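PDB 5BP8: Ent-copalyl diphosphate synthase from Streptomyces platensis, which belongs to the terpene cyclase superfamily, with a mostly helical fold related to that of the squalene-hopene cyclases. Local coordinates for residues Met330-Arg333 / Phe338-Phe341; Thr448-Ala453 / Thr505-Ala510. One frame throughout, in Å; residues are numbered along the deposited sequence. Where two conformers were deposited one is given.

Following the chain from the N terminus, contact 1 comes first: 330-333 turns back through four residues to meet 338-341, closing a small loop inside the connection between helix 307-319 and helix 349-365. Contact 2 opens well after contact 1 has closed, so the two stand in series, neither nesting nor crossing. Its loop is far longer: 51 residues, with helix 469-484 and the short strand pair 495-496 and 500-501, lie between 448-453 and 505-510. The centres are 28 Å apart and the nearest atoms about 15 Å. Contact 1 closes a turn within the connection between two helices, whereas contact 2 joins helix 449-461 to the C-terminal helix 504-518 in the buried interior.

Contact 1: Met330-Arg333 / Phe338-Phe341; sequences MHFR and FSCF
F332 and S339 make the polar link between 330-333 and 338-341: S339 N gives its hydrogen to F332 O at 2.8 Å, with an N-H...O angle of 154° and the donor in the carbonyl plane. The same oxygen takes a weaker CA-H...O contact from F338, CA to O 3.3 Å. R333 and F338 form a single beta bridge, with no regular strand on either side. S339 OG, set between its own backbone N and carbonyl carbon (chi1 64°), reaches forward to donate to F341 O at 2.8 Å, linking side chain to backbone two residues on.

The aromatic contacts fall to two rings. R333 CA sits over one face of F338, 4.0 Å from the ring centroid and offset toward the rim, a CH-pi contact; R333 CB continues it at 3.8 Å from F338 CE2. Selenomethionine M330, bent at chi2 and chi3, brings its methyl CE obliquely to F338 CE2 at 3.9 Å. The F332 ring instead follows the second backbone: S339 OG lies in plane at its edge, and its CE1 comes within 3.3 Å of C340 O.

Outside partners take up other polar atoms: R333 NH2 forms a salt bridge with E376, and backbone F338 N and S339 O bond to N352 OD1 and S307 OG.

The chemistry is thus divided. In this tight turn-back between helices 307-319 and 349-365, one backbone hydrogen bond crosses between the segments, F332 packs against polar backbone, and F338 meets aliphatic carbons, with I355 and I380 of helices 349-365 and 370-386 as further neighbours.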
loop_
_atom_site.group_PDB
_atom_site.type_symbol
_atom_site.label_atom_id
_atom_site.label_comp_id
_atom_site.label_asym_id
_atom_site.label_seq_id
_atom_site.Cartn_x
_atom_site.Cartn_y
_atom_site.Cartn_z
HETATM N N MSE A 330 5.892 -1.098 22.978
HETATM C CA MSE A 330 5.562 -0.160 24.070
HETATM C C MSE A 330 5.950 1.273 23.771
HETATM O O MSE A 330 5.322 2.190 24.304
HETATM C CB MSE A 330 6.164 -0.654 25.409
HETATM C CG MSE A 330 5.706 -2.071 25.762
HETATM SE SE MSE A 330 3.772 -2.209 26.158
HETATM C CE MSE A 330 3.262 -3.203 24.545
ATOM N N HIS A 331 6.929 1.494 22.883
ATOM C CA HIS A 331 7.325 2.824 22.406
ATOM C C HIS A 331 6.139 3.550 21.790
ATOM O O HIS A 331 6.103 4.778 21.753
ATOM C CB HIS A 331 8.383 2.745 21.273
ATOM C CG HIS A 331 9.704 2.174 21.677
ATOM N ND1 HIS A 331 10.494 2.739 22.657
ATOM C CD2 HIS A 331 10.402 1.119 21.193
ATOM C CE1 HIS A 331 11.605 2.034 22.785
ATOM N NE2 HIS A 331 11.575 1.046 21.906
ATOM N N PHE A 332 5.207 2.783 21.234
ATOM C CA PHE A 332 4.067 3.330 20.487
ATOM C C PHE A 332 2.789 3.427 21.336
ATOM O O PHE A 332 1.699 3.760 20.811
ATOM C CB PHE A 332 3.794 2.440 19.266
ATOM C CG PHE A 332 4.948 2.328 18.322
ATOM C CD1 PHE A 332 5.087 3.218 17.260
ATOM C CD2 PHE A 332 5.887 1.322 18.472
ATOM C CE1 PHE A 332 6.148 3.106 16.375
ATOM C CE2 PHE A 332 6.957 1.199 17.590
ATOM C CZ PHE A 332 7.090 2.096 16.549
ATOM N N ARG A 333 2.891 3.149 22.640
ATOM C CA ARG A 333 1.726 3.252 23.517
ATOM C C ARG A 333 1.318 4.710 23.661
ATOM O O ARG A 333 2.159 5.573 23.871
ATOM C CB ARG A 333 2.019 2.634 24.899
ATOM C CG ARG A 333 0.800 2.579 25.821
ATOM C CD ARG A 333 1.187 2.776 27.284
ATOM N NE ARG A 333 1.819 1.587 27.864
ATOM C CZ ARG A 333 3.084 1.501 28.297
ATOM N NH1 ARG A 333 3.923 2.538 28.239
ATOM N NH2 ARG A 333 3.518 0.352 28.805
ATOM N N PHE A 338 -2.672 2.516 20.591
ATOM C CA PHE A 338 -1.294 2.573 20.139
ATOM C C PHE A 338 -1.187 3.339 18.838
ATOM O O PHE A 338 -2.047 3.187 17.966
ATOM C CB PHE A 338 -0.747 1.160 19.924
ATOM C CG PHE A 338 -0.358 0.461 21.200
ATOM C CD1 PHE A 338 -1.341 0.033 22.107
ATOM C CD2 PHE A 338 0.968 0.226 21.493
ATOM C CE1 PHE A 338 -0.981 -0.599 23.281
ATOM C CE2 PHE A 338 1.335 -0.396 22.681
ATOM C CZ PHE A 338 0.359 -0.806 23.568
ATOM N N SER A 339 -0.142 4.139 18.695
ATOM C CA SER A 339 0.115 4.795 17.409
ATOM C C SER A 339 0.839 3.834 16.470
ATOM O O SER A 339 1.414 2.846 16.911
ATOM C CB SER A 339 0.954 6.052 17.566
ATOM O OG SER A 339 2.240 5.719 18.054
ATOM N N CYS A 340 0.808 4.139 15.171
ATOM C CA CYS A 340 1.458 3.287 14.169
ATOM C C CYS A 340 2.884 3.768 13.922
ATOM O O CYS A 340 3.860 2.989 13.979
ATOM C CB CYS A 340 0.657 3.261 12.860
ATOM S SG CYS A 340 1.353 2.091 11.657
ATOM N N PHE A 341 3.014 5.074 13.701
ATOM C CA PHE A 341 4.317 5.722 13.696
ATOM C C PHE A 341 4.427 6.518 14.982
ATOM O O PHE A 341 3.455 6.636 15.756
ATOM C CB PHE A 341 4.503 6.573 12.442
ATOM C CG PHE A 341 4.746 5.764 11.206
ATOM C CD1 PHE A 341 3.679 5.238 10.474
ATOM C CD2 PHE A 341 6.037 5.503 10.769
ATOM C CE1 PHE A 341 3.905 4.479 9.345
ATOM C CE2 PHE A 341 6.263 4.738 9.642
ATOM C CZ PHE A 341 5.203 4.244 8.911
#

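Contact 2: Thr448-Ala453 / Thr505-Ala510; sequences TTEETA and TVIRAA
E450 crosses I507 at about a right angle; followed outward, its atoms meet the isoleucine in turn. CB rests 3.8 Å from I507 CG2. With CG anti to the backbone N (chi1 -179°) and the chain extended beyond it, CG then passes I507 CG1 at 4.0 Å, and CD meets the same CG1. At the tip the two oxygens part company: OE1 abuts the I507 methyl CD1 at 3.5 Å, an apolar neighbour, while OE2 is held by three hydrogen bonds, to Y454 OH, H399 NE2 and W495 NE1. A buried carboxylate is thereby fixed in direction, its aliphatic shaft against I507 and one oxygen in a polar cluster.

T449 adds a methyl contact, CG2 to I507 CG2. A turn further on, A453 CB touches A510 O at 3.5 Å and lies 4.1 Å from A510 CB, small residues meeting where the two helix segments, inclined by 38°, come together. No hydrogen bond spans the two segments. T448 is the N-cap of helix 449-461: its OG1 accepts from E451 N at 3.0 Å and donates to E451 OE1 at 2.7 Å.

The axes approach to 8.9 Å, helix-to-helix packing in which 448-453 belongs to the part of the chain matching the squalene-hopene cyclase C-terminal domain. Helix 504-518 is also packed by helix 260-274 through V506 and A509 and by helix 7-20 through T505 and A509, while W495 brings strand 495-496 to the tip of E450.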
loop_
_atom_site.group_PDB
_atom_site.type_symbol
_atom_site.label_atom_id
_atom_site.label_comp_id
_atom_site.label_asym_id
_atom_site.label_seq_id
_atom_site.Cartn_x
_atom_site.Cartn_y
_atom_site.Cartn_z
ATOM N N THR A 448 -13.534 -8.475 -5.630
ATOM C CA THR A 448 -12.121 -8.744 -5.805
ATOM C C THR A 448 -11.732 -10.001 -5.051
ATOM O O THR A 448 -12.374 -10.379 -4.074
ATOM C CB THR A 448 -11.232 -7.605 -5.274
ATOM O OG1 THR A 448 -11.429 -7.429 -3.858
ATOM C CG2 THR A 448 -11.542 -6.289 -6.010
ATOM N N THR A 449 -10.683 -10.624 -5.519
ATOM C CA THR A 449 -10.069 -11.767 -4.810
ATOM C C THR A 449 -9.698 -11.360 -3.374
ATOM O O THR A 449 -10.084 -12.055 -2.399
ATOM C CB THR A 449 -8.818 -12.244 -5.570
ATOM O OG1 THR A 449 -9.230 -12.866 -6.800
ATOM C CG2 THR A 449 -7.975 -13.260 -4.757
ATOM N N GLU A 450 -9.002 -10.218 -3.237
ATOM C CA GLU A 450 -8.527 -9.806 -1.914
ATOM C C GLU A 450 -9.682 -9.640 -0.926
ATOM O O GLU A 450 -9.684 -10.219 0.158
ATOM C CB GLU A 450 -7.732 -8.507 -2.012
ATOM C CG GLU A 450 -7.179 -8.020 -0.678
ATOM C CD GLU A 450 -6.367 -6.739 -0.778
ATOM O OE1 GLU A 450 -6.290 -6.145 -1.894
ATOM O OE2 GLU A 450 -5.812 -6.340 0.263
ATOM N N GLU A 451 -10.693 -8.857 -1.317
ATOM C CA GLU A 451 -11.751 -8.508 -0.382
ATOM C C GLU A 451 -12.676 -9.695 -0.089
ATOM O O GLU A 451 -13.142 -9.865 1.049
ATOM C CB GLU A 451 -12.527 -7.281 -0.859
ATOM C CG GLU A 451 -11.636 -6.043 -1.025
ATOM C CD GLU A 451 -12.287 -4.936 -1.827
ATOM O OE1 GLU A 451 -12.318 -5.041 -3.071
ATOM O OE2 GLU A 451 -12.740 -3.941 -1.225
ATOM N N THR A 452 -12.915 -10.513 -1.101
ATOM C CA THR A 452 -13.671 -11.732 -0.928
ATOM C C THR A 452 -12.944 -12.651 0.078
ATOM O O THR A 452 -13.576 -13.201 1.019
ATOM C CB THR A 452 -13.881 -12.456 -2.271
ATOM O OG1 THR A 452 -14.579 -11.592 -3.188
ATOM C CG2 THR A 452 -14.690 -13.738 -2.054
ATOM N N ALA A 453 -11.639 -12.806 -0.122
ATOM C CA ALA A 453 -10.811 -13.637 0.775
ATOM C C ALA A 453 -10.925 -13.196 2.211
ATOM O O ALA A 453 -11.094 -14.050 3.113
ATOM C CB ALA A 453 -9.352 -13.641 0.342
ATOM N N THR A 505 1.486 -11.033 -3.649
ATOM C CA THR A 505 1.756 -12.293 -2.950
ATOM C C THR A 505 0.964 -12.306 -1.646
ATOM O O THR A 505 0.416 -13.336 -1.240
ATOM C CB THR A 505 3.243 -12.455 -2.698
ATOM O OG1 THR A 505 3.938 -12.412 -3.965
ATOM C CG2 THR A 505 3.538 -13.769 -1.977
ATOM N N VAL A 506 0.876 -11.141 -1.020
ATOM C CA VAL A 506 -0.003 -10.960 0.144
ATOM C C VAL A 506 -1.445 -11.364 -0.166
ATOM O O VAL A 506 -2.108 -12.073 0.609
ATOM C CB VAL A 506 0.118 -9.515 0.696
ATOM C CG1 VAL A 506 -0.978 -9.210 1.706
ATOM C CG2 VAL A 506 1.468 -9.316 1.364
ATOM N N ILE A 507 -1.946 -10.921 -1.306
ATOM C CA ILE A 507 -3.304 -11.256 -1.689
ATOM C C ILE A 507 -3.447 -12.768 -1.971
ATOM O O ILE A 507 -4.416 -13.380 -1.537
ATOM C CB ILE A 507 -3.750 -10.408 -2.897
ATOM C CG1 ILE A 507 -3.788 -8.923 -2.515
ATOM C CG2 ILE A 507 -5.130 -10.839 -3.387
ATOM C CD1 ILE A 507 -3.892 -7.993 -3.727
ATOM N N ARG A 508 -2.475 -13.346 -2.662
ATOM C CA ARG A 508 -2.480 -14.775 -2.957
ATOM C C ARG A 508 -2.530 -15.577 -1.656
ATOM O O ARG A 508 -3.216 -16.606 -1.583
ATOM C CB ARG A 508 -1.281 -15.188 -3.817
ATOM C CG ARG A 508 -1.335 -14.601 -5.230
ATOM C CD ARG A 508 -0.230 -15.076 -6.158
ATOM N NE ARG A 508 -0.583 -16.360 -6.746
ATOM C CZ ARG A 508 -0.132 -16.841 -7.909
ATOM N NH1 ARG A 508 0.712 -16.154 -8.692
ATOM N NH2 ARG A 508 -0.549 -18.040 -8.299
ATOM N N ALA A 509 -1.822 -15.102 -0.627
ATOM C CA ALA A 509 -1.804 -15.815 0.656
ATOM C C ALA A 509 -3.152 -15.723 1.349
ATOM O O ALA A 509 -3.624 -16.686 1.951
ATOM C CB ALA A 509 -0.683 -15.310 1.548
ATOM N N ALA A 510 -3.796 -14.565 1.245
ATOM C CA ALA A 510 -5.117 -14.385 1.771
ATOM C C ALA A 510 -6.144 -15.289 1.093
ATOM O O ALA A 510 -7.028 -15.863 1.756
ATOM C CB ALA A 510 -5.535 -12.918 1.674
#